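Local structure of pullulanase (Klebsiella oxytoca, 2YOC) at residues B[767-781]-B[794-808]. The protein hydrolyses alpha-1,6-glucosidic linkages in pullulan and related branched dextrins, acting as a secreted glycosyl hydrolase. Numbering follows the deposited sequence.
Sequences HLADLTRLGMAGNLA and KGSEIDYNGAPGGYA. With SO4 (sulfate ion), chain R.
Asn779 holds Gly805, Tyr807 and Ala808 just past the end of helix 762-776, where a Schellman motif with Gly778 as its C-prime residue turns the chain alongside residues 805-808, which follow the hairpin of strands 799-800 and 803-804. All of this belongs to the long excursion between strands 718-720 and 814-816, the sixth and seventh strands of the closed parallel (beta/alpha)8 barrel.

With CG anti to the backbone N (chi1 -152°), the Asn779 side chain leans out from CB toward Gly805. Asn779 CG lies 3.5 Å from Gly805 O, and OD1 passes that same carbonyl without bonding. Asn779 ND2 makes the hydrogen bond, 2.8 Å from Gly805 O with an N-H...O angle of 169°. The same ND2 lies beside Tyr807 CD2 and CE2; the two side chains cross at about a right angle, amide and ring planes 60° apart. Arg723 also donates to Gly805 O. On the backbone, Asn779 O takes both Tyr807 N and Ala808 N, the first from above the carbonyl plane and the second within it.

Along the helix, the Leu771 and Ile798 side chains slide past each other in opposite directions, Leu771 CD2 3.8 Å from Ile798 CG2, while Leu771 CD1 meets the edge of the Tyr800 ring, whose hydroxyl is hydrogen-bonded to Asp726. Leu774 CD2 fits against Gly795 O and Gly806 N. Beyond the single bridge of Leu780 with Ala808, Ala781 O receives both Ser796 N at 3.1 Å and Ser796 OG at 2.9 Å.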
ATOM      1  N   HIS B 767      13.833  -5.233  -0.593  1.00 66.76           N
ATOM      2  CA  HIS B 767      13.606  -3.889  -0.077  1.00 66.23           C
ATOM      3  C   HIS B 767      14.909  -3.140   0.132  1.00 68.35           C
ATOM      4  O   HIS B 767      14.939  -1.917  -0.008  1.00 68.40           O
ATOM      5  CB  HIS B 767      12.774  -3.912   1.204  1.00 67.42           C
ATOM      6  CG  HIS B 767      12.358  -2.544   1.653  1.00 70.57           C
ATOM      7  ND1 HIS B 767      12.868  -1.981   2.812  1.00 72.18           N
ATOM      8  CD2 HIS B 767      11.537  -1.644   1.058  1.00 72.43           C
ATOM      9  CE1 HIS B 767      12.312  -0.783   2.913  1.00 71.03           C
ATOM     10  NE2 HIS B 767      11.489  -0.541   1.891  1.00 71.54           N
ATOM     11  N   LEU B 768      15.982  -3.858   0.438  1.00 63.93           N
ATOM     12  CA  LEU B 768      17.302  -3.241   0.592  1.00 63.65           C
ATOM     13  C   LEU B 768      17.836  -2.813  -0.792  1.00 67.39           C
ATOM     14  O   LEU B 768      18.493  -1.782  -0.901  1.00 65.92           O
ATOM     15  CB  LEU B 768      18.279  -4.196   1.299  1.00 64.24           C
ATOM     16  CG  LEU B 768      17.862  -4.706   2.695  1.00 68.56           C
ATOM     17  CD1 LEU B 768      18.510  -6.034   3.006  1.00 69.30           C
ATOM     18  CD2 LEU B 768      18.183  -3.702   3.778  1.00 67.69           C
ATOM     19  N   ALA B 769      17.508  -3.590  -1.847  1.00 65.27           N
ATOM     20  CA  ALA B 769      17.864  -3.293  -3.236  1.00 65.30           C
ATOM     21  C   ALA B 769      17.152  -2.005  -3.638  1.00 69.02           C
ATOM     22  O   ALA B 769      17.780  -1.097  -4.196  1.00 68.12           O
ATOM     23  CB  ALA B 769      17.432  -4.431  -4.149  1.00 66.77           C
ATOM     24  N   ASP B 770      15.854  -1.911  -3.296  1.00 64.78           N
ATOM     25  CA  ASP B 770      15.019  -0.745  -3.542  1.00 63.91           C
ATOM     26  C   ASP B 770      15.641   0.506  -2.910  1.00 67.13           C
ATOM     27  O   ASP B 770      15.772   1.527  -3.599  1.00 66.44           O
ATOM     28  CB  ASP B 770      13.606  -0.969  -2.997  1.00 66.19           C
ATOM     29  CG  ASP B 770      12.650  -1.793  -3.853  1.00 82.88           C
ATOM     30  OD1 ASP B 770      13.065  -2.263  -4.943  1.00 80.53           O
ATOM     31  OD2 ASP B 770      11.478  -1.942  -3.444  1.00 97.43           O
ATOM     32  N   LEU B 771      16.077   0.412  -1.630  1.00 63.21           N
ATOM     33  CA  LEU B 771      16.695   1.539  -0.925  1.00 61.89           C
ATOM     34  C   LEU B 771      18.047   1.894  -1.520  1.00 63.31           C
ATOM     35  O   LEU B 771      18.313   3.079  -1.724  1.00 63.85           O
ATOM     36  CB  LEU B 771      16.781   1.317   0.597  1.00 62.23           C
ATOM     37  CG  LEU B 771      15.469   1.418   1.432  1.00 67.79           C
ATOM     38  CD1 LEU B 771      15.673   0.878   2.827  1.00 68.71           C
ATOM     39  CD2 LEU B 771      14.951   2.845   1.531  1.00 68.59           C
ATOM     40  N   THR B 772      18.865   0.884  -1.875  1.00 57.11           N
ATOM     41  CA  THR B 772      20.167   1.103  -2.513  1.00 56.15           C
ATOM     42  C   THR B 772      20.018   1.863  -3.850  1.00 58.65           C
ATOM     43  O   THR B 772      20.634   2.911  -4.033  1.00 56.08           O
ATOM     44  CB  THR B 772      20.935  -0.223  -2.615  1.00 63.36           C
ATOM     45  OG1 THR B 772      21.065  -0.747  -1.288  1.00 69.70           O
ATOM     46  CG2 THR B 772      22.327  -0.072  -3.265  1.00 52.18           C
ATOM     47  N   ARG B 773      19.160   1.357  -4.752  1.00 56.62           N
ATOM     48  CA  ARG B 773      18.895   1.972  -6.058  1.00 56.68           C
ATOM     49  C   ARG B 773      18.518   3.435  -5.877  1.00 61.21           C
ATOM     50  O   ARG B 773      19.191   4.314  -6.414  1.00 59.90           O
ATOM     51  CB  ARG B 773      17.794   1.198  -6.811  1.00 58.26           C
ATOM     52  CG  ARG B 773      18.284  -0.155  -7.378  1.00 72.83           C
ATOM     53  CD  ARG B 773      17.284  -0.811  -8.305  1.00 71.96           C
ATOM     54  NE  ARG B 773      16.167  -1.387  -7.563  1.00 79.11           N
ATOM     55  CZ  ARG B 773      16.016  -2.684  -7.342  1.00 92.90           C
ATOM     56  NH1 ARG B 773      16.892  -3.553  -7.835  1.00 63.60           N
ATOM     57  NH2 ARG B 773      14.974  -3.129  -6.647  1.00 96.17           N
ATOM     58  N   LEU B 774      17.504   3.699  -5.037  1.00 58.63           N
ATOM     59  CA  LEU B 774      17.056   5.046  -4.745  1.00 58.06           C
ATOM     60  C   LEU B 774      18.245   5.958  -4.333  1.00 63.80           C
ATOM     61  O   LEU B 774      18.373   7.074  -4.863  1.00 63.30           O
ATOM     62  CB  LEU B 774      15.975   4.995  -3.664  1.00 57.73           C
ATOM     63  CG  LEU B 774      15.246   6.287  -3.345  1.00 61.88           C
ATOM     64  CD1 LEU B 774      14.708   6.971  -4.601  1.00 61.63           C
ATOM     65  CD2 LEU B 774      14.132   6.032  -2.381  1.00 66.18           C
ATOM     66  N   GLY B 775      19.119   5.432  -3.453  1.00 58.81           N
ATOM     67  CA  GLY B 775      20.324   6.104  -2.990  1.00 56.89           C
ATOM     68  C   GLY B 775      21.285   6.375  -4.136  1.00 61.10           C
ATOM     69  O   GLY B 775      21.746   7.512  -4.305  1.00 60.14           O
HETATM   70  N   MSE B 776      21.558   5.340  -4.981  1.00 57.11           N
HETATM   71  CA  MSE B 776      22.436   5.474  -6.155  1.00 55.77           C
HETATM   72  C   MSE B 776      21.931   6.568  -7.111  1.00 58.15           C
HETATM   73  O   MSE B 776      22.745   7.200  -7.786  1.00 57.20           O
HETATM   74  CB  MSE B 776      22.568   4.149  -6.883  1.00 58.52           C
HETATM   75  CG  MSE B 776      23.252   3.111  -6.038  1.00 66.01           C
HETATM   76 SE   MSE B 776      23.849   1.629  -7.076  1.00 74.77          SE
HETATM   77  CE  MSE B 776      25.328   2.508  -8.104  1.00 70.26           C
ATOM     78  N   ALA B 777      20.598   6.820  -7.119  1.00 52.78           N
ATOM     79  CA  ALA B 777      19.982   7.856  -7.927  1.00 53.02           C
ATOM     80  C   ALA B 777      19.800   9.155  -7.103  1.00 59.98           C
ATOM     81  O   ALA B 777      18.905   9.963  -7.370  1.00 60.38           O
ATOM     82  CB  ALA B 777      18.664   7.364  -8.496  1.00 54.00           C
ATOM     83  N   GLY B 778      20.674   9.343  -6.117  1.00 56.94           N
ATOM     84  CA  GLY B 778      20.695  10.530  -5.267  1.00 56.26           C
ATOM     85  C   GLY B 778      19.554  10.715  -4.290  1.00 61.23           C
ATOM     86  O   GLY B 778      19.192  11.851  -3.999  1.00 59.82           O
ATOM     87  N   ASN B 779      18.979   9.611  -3.771  1.00 60.11           N
ATOM     88  CA  ASN B 779      17.888   9.607  -2.775  1.00 59.08           C
ATOM     89  C   ASN B 779      16.834  10.736  -2.916  1.00 59.66           C
ATOM     90  O   ASN B 779      16.589  11.501  -1.984  1.00 58.49           O
ATOM     91  CB  ASN B 779      18.463   9.508  -1.353  1.00 55.04           C
ATOM     92  CG  ASN B 779      17.500   8.839  -0.427  1.00 71.79           C
ATOM     93  OD1 ASN B 779      17.272   7.625  -0.483  1.00 79.16           O
ATOM     94  ND2 ASN B 779      16.846   9.620   0.377  1.00 55.22           N
ATOM     95  N   LEU B 780      16.234  10.830  -4.090  1.00 56.26           N
ATOM     96  CA  LEU B 780      15.259  11.872  -4.402  1.00 57.08           C
ATOM     97  C   LEU B 780      13.821  11.519  -4.030  1.00 62.54           C
ATOM     98  O   LEU B 780      13.401  10.391  -4.200  1.00 65.44           O
ATOM     99  CB  LEU B 780      15.361  12.266  -5.883  1.00 57.57           C
ATOM    100  CG  LEU B 780      16.749  12.703  -6.370  1.00 62.73           C
ATOM    101  CD1 LEU B 780      16.762  12.917  -7.874  1.00 64.43           C
ATOM    102  CD2 LEU B 780      17.217  13.960  -5.679  1.00 61.64           C
ATOM    103  N   ALA B 781      13.066  12.484  -3.552  1.00 56.41           N
ATOM    104  CA  ALA B 781      11.685  12.295  -3.147  1.00 54.54           C
ATOM    105  C   ALA B 781      10.759  12.072  -4.327  1.00 56.26           C
ATOM    106  O   ALA B 781       9.708  11.470  -4.157  1.00 59.01           O
ATOM    107  CB  ALA B 781      11.221  13.513  -2.372  1.00 54.58           C
ATOM    108  N   LYS B 794       7.260   6.616  -6.144  1.00 61.95           N
ATOM    109  CA  LYS B 794       8.108   7.798  -5.983  1.00 60.50           C
ATOM    110  C   LYS B 794       9.098   7.436  -4.891  1.00 62.51           C
ATOM    111  O   LYS B 794       8.796   6.586  -4.052  1.00 62.52           O
ATOM    112  CB  LYS B 794       7.299   9.004  -5.473  1.00 61.68           C
ATOM    113  CG  LYS B 794       6.582   9.814  -6.527  1.00 61.47           C
ATOM    114  CD  LYS B 794       5.867  10.955  -5.825  1.00 72.20           C
ATOM    115  CE  LYS B 794       4.768  11.576  -6.644  1.00 72.67           C
ATOM    116  NZ  LYS B 794       3.874  12.430  -5.817  1.00 79.64           N
ATOM    117  N   GLY B 795      10.236   8.102  -4.868  1.00 56.54           N
ATOM    118  CA  GLY B 795      11.238   7.855  -3.841  1.00 55.73           C
ATOM    119  C   GLY B 795      10.723   8.039  -2.426  1.00 55.58           C
ATOM    120  O   GLY B 795      11.060   7.252  -1.536  1.00 53.87           O
ATOM    121  N   SER B 796       9.884   9.074  -2.228  1.00 50.98           N
ATOM    122  CA  SER B 796       9.267   9.409  -0.948  1.00 51.12           C
ATOM    123  C   SER B 796       8.277   8.334  -0.510  1.00 58.29           C
ATOM    124  O   SER B 796       8.017   8.207   0.683  1.00 60.45           O
ATOM    125  CB  SER B 796       8.580  10.770  -1.020  1.00 54.22           C
ATOM    126  OG  SER B 796       7.731  10.926  -2.154  1.00 66.74           O
ATOM    127  N   GLU B 797       7.744   7.547  -1.472  1.00 53.21           N
ATOM    128  CA  GLU B 797       6.778   6.474  -1.229  1.00 51.07           C
ATOM    129  C   GLU B 797       7.478   5.187  -0.780  1.00 55.24           C
ATOM    130  O   GLU B 797       6.774   4.273  -0.374  1.00 57.45           O
ATOM    131  CB  GLU B 797       5.931   6.209  -2.495  1.00 51.97           C
ATOM    132  CG  GLU B 797       4.677   7.038  -2.635  1.00 53.52           C
ATOM    133  CD  GLU B 797       4.169   7.204  -4.054  1.00 92.18           C
ATOM    134  OE1 GLU B 797       4.449   6.330  -4.908  1.00 87.77           O
ATOM    135  OE2 GLU B 797       3.474   8.213  -4.313  1.00100.93           O
ATOM    136  N   ILE B 798       8.831   5.066  -0.927  1.00 49.71           N
ATOM    137  CA  ILE B 798       9.599   3.868  -0.512  1.00 48.66           C
ATOM    138  C   ILE B 798       9.912   4.067   0.922  1.00 55.62           C
ATOM    139  O   ILE B 798      10.542   5.055   1.257  1.00 56.72           O
ATOM    140  CB  ILE B 798      10.906   3.664  -1.329  1.00 50.54           C
ATOM    141  CG1 ILE B 798      10.630   3.388  -2.795  1.00 51.41           C
ATOM    142  CG2 ILE B 798      11.850   2.614  -0.701  1.00 49.18           C
ATOM    143  CD1 ILE B 798       9.931   2.059  -3.141  1.00 64.58           C
ATOM    144  N   ASP B 799       9.463   3.175   1.782  1.00 55.63           N
ATOM    145  CA  ASP B 799       9.674   3.297   3.238  1.00 56.27           C
ATOM    146  C   ASP B 799      11.131   3.081   3.686  1.00 59.76           C
ATOM    147  O   ASP B 799      11.868   2.311   3.073  1.00 60.47           O
ATOM    148  CB  ASP B 799       8.720   2.331   3.968  1.00 58.74           C
ATOM    149  CG  ASP B 799       8.969   2.167   5.439  1.00 80.15           C
ATOM    150  OD1 ASP B 799       9.837   1.332   5.802  1.00 93.09           O
ATOM    151  OD2 ASP B 799       8.318   2.880   6.228  1.00 81.82           O
ATOM    152  N   TYR B 800      11.514   3.756   4.771  1.00 55.66           N
ATOM    153  CA  TYR B 800      12.774   3.574   5.476  1.00 55.78           C
ATOM    154  C   TYR B 800      12.511   3.693   6.969  1.00 62.34           C
ATOM    155  O   TYR B 800      12.624   4.780   7.542  1.00 62.08           O
ATOM    156  CB  TYR B 800      13.870   4.527   5.009  1.00 55.67           C
ATOM    157  CG  TYR B 800      15.126   4.415   5.852  1.00 56.90           C
ATOM    158  CD1 TYR B 800      15.952   3.293   5.769  1.00 59.19           C
ATOM    159  CD2 TYR B 800      15.497   5.435   6.724  1.00 56.43           C
ATOM    160  CE1 TYR B 800      17.112   3.189   6.543  1.00 59.17           C
ATOM    161  CE2 TYR B 800      16.639   5.332   7.518  1.00 56.61           C
ATOM    162  CZ  TYR B 800      17.452   4.215   7.415  1.00 64.28           C
ATOM    163  OH  TYR B 800      18.595   4.151   8.171  1.00 64.46           O
ATOM    164  N   ASN B 801      12.111   2.581   7.589  1.00 60.54           N
ATOM    165  CA  ASN B 801      11.797   2.507   9.023  1.00 60.84           C
ATOM    166  C   ASN B 801      10.714   3.511   9.445  1.00 64.57           C
ATOM    167  O   ASN B 801      10.855   4.182  10.484  1.00 64.32           O
ATOM    168  CB  ASN B 801      13.062   2.673   9.897  1.00 62.98           C
ATOM    169  CG  ASN B 801      14.263   1.824   9.547  1.00 78.44           C
ATOM    170  OD1 ASN B 801      14.159   0.766   8.920  1.00 71.56           O
ATOM    171  ND2 ASN B 801      15.434   2.252  10.021  1.00 67.20           N
ATOM    172  N   GLY B 802       9.667   3.626   8.628  1.00 60.43           N
ATOM    173  CA  GLY B 802       8.559   4.529   8.921  1.00 60.61           C
ATOM    174  C   GLY B 802       8.678   5.877   8.248  1.00 65.58           C
ATOM    175  O   GLY B 802       7.689   6.609   8.101  1.00 66.58           O
ATOM    176  N   ALA B 803       9.886   6.198   7.805  1.00 60.98           N
ATOM    177  CA  ALA B 803      10.188   7.443   7.123  1.00 59.35           C
ATOM    178  C   ALA B 803      10.138   7.305   5.599  1.00 62.69           C
ATOM    179  O   ALA B 803      10.381   6.206   5.066  1.00 62.47           O
ATOM    180  CB  ALA B 803      11.568   7.928   7.545  1.00 59.41           C
ATOM    181  N   PRO B 804       9.866   8.430   4.867  1.00 57.91           N
ATOM    182  CA  PRO B 804       9.970   8.401   3.399  1.00 56.53           C
ATOM    183  C   PRO B 804      11.451   8.177   3.067  1.00 60.07           C
ATOM    184  O   PRO B 804      12.316   8.876   3.606  1.00 56.80           O
ATOM    185  CB  PRO B 804       9.539   9.817   3.000  1.00 56.76           C
ATOM    186  CG  PRO B 804       8.848  10.352   4.164  1.00 60.61           C
ATOM    187  CD  PRO B 804       9.554   9.794   5.321  1.00 57.05           C
ATOM    188  N   GLY B 805      11.731   7.156   2.268  1.00 59.36           N
ATOM    189  CA  GLY B 805      13.091   6.791   1.876  1.00 59.82           C
ATOM    190  C   GLY B 805      13.772   7.937   1.193  1.00 65.00           C
ATOM    191  O   GLY B 805      14.727   8.495   1.733  1.00 65.75           O
ATOM    192  N   GLY B 806      13.222   8.323   0.049  1.00 60.92           N
ATOM    193  CA  GLY B 806      13.710   9.465  -0.713  1.00 60.29           C
ATOM    194  C   GLY B 806      13.188  10.734  -0.087  1.00 60.01           C
ATOM    195  O   GLY B 806      12.050  10.747   0.384  1.00 57.80           O
ATOM    196  N   TYR B 807      14.015  11.788  -0.050  1.00 55.30           N
ATOM    197  CA  TYR B 807      13.633  13.065   0.577  1.00 53.76           C
ATOM    198  C   TYR B 807      14.149  14.310  -0.114  1.00 56.95           C
ATOM    199  O   TYR B 807      13.632  15.402   0.175  1.00 55.57           O
ATOM    200  CB  TYR B 807      14.045  13.126   2.075  1.00 51.78           C
ATOM    201  CG  TYR B 807      15.524  12.967   2.334  1.00 49.82           C
ATOM    202  CD1 TYR B 807      16.381  14.056   2.285  1.00 50.22           C
ATOM    203  CD2 TYR B 807      16.061  11.729   2.682  1.00 50.62           C
ATOM    204  CE1 TYR B 807      17.746  13.912   2.532  1.00 50.16           C
ATOM    205  CE2 TYR B 807      17.419  11.579   2.967  1.00 50.68           C
ATOM    206  CZ  TYR B 807      18.255  12.675   2.899  1.00 57.63           C
ATOM    207  OH  TYR B 807      19.591  12.517   3.183  1.00 62.64           O
ATOM    208  N   ALA B 808      15.207  14.156  -0.957  1.00 51.31           N
ATOM    209  CA  ALA B 808      15.891  15.273  -1.585  1.00 49.10           C
ATOM    210  C   ALA B 808      15.265  15.837  -2.831  1.00 52.57           C
ATOM    211  O   ALA B 808      14.531  15.128  -3.524  1.00 52.02           O
ATOM    212  CB  ALA B 808      17.329  14.900  -1.849  1.00 49.34           C
TER
HETATM  213  S   SO4 R2082       7.547   0.029  -0.273  1.00141.50           S
HETATM  214  O1  SO4 R2082       8.259   0.152   1.028  1.00145.43           O
HETATM  215  O2  SO4 R2082       7.102   1.336  -0.725  1.00145.69           O
HETATM  216  O3  SO4 R2082       6.351  -0.793  -0.107  1.00147.34           O
HETATM  217  O4  SO4 R2082       8.453  -0.588  -1.295  1.00146.98           O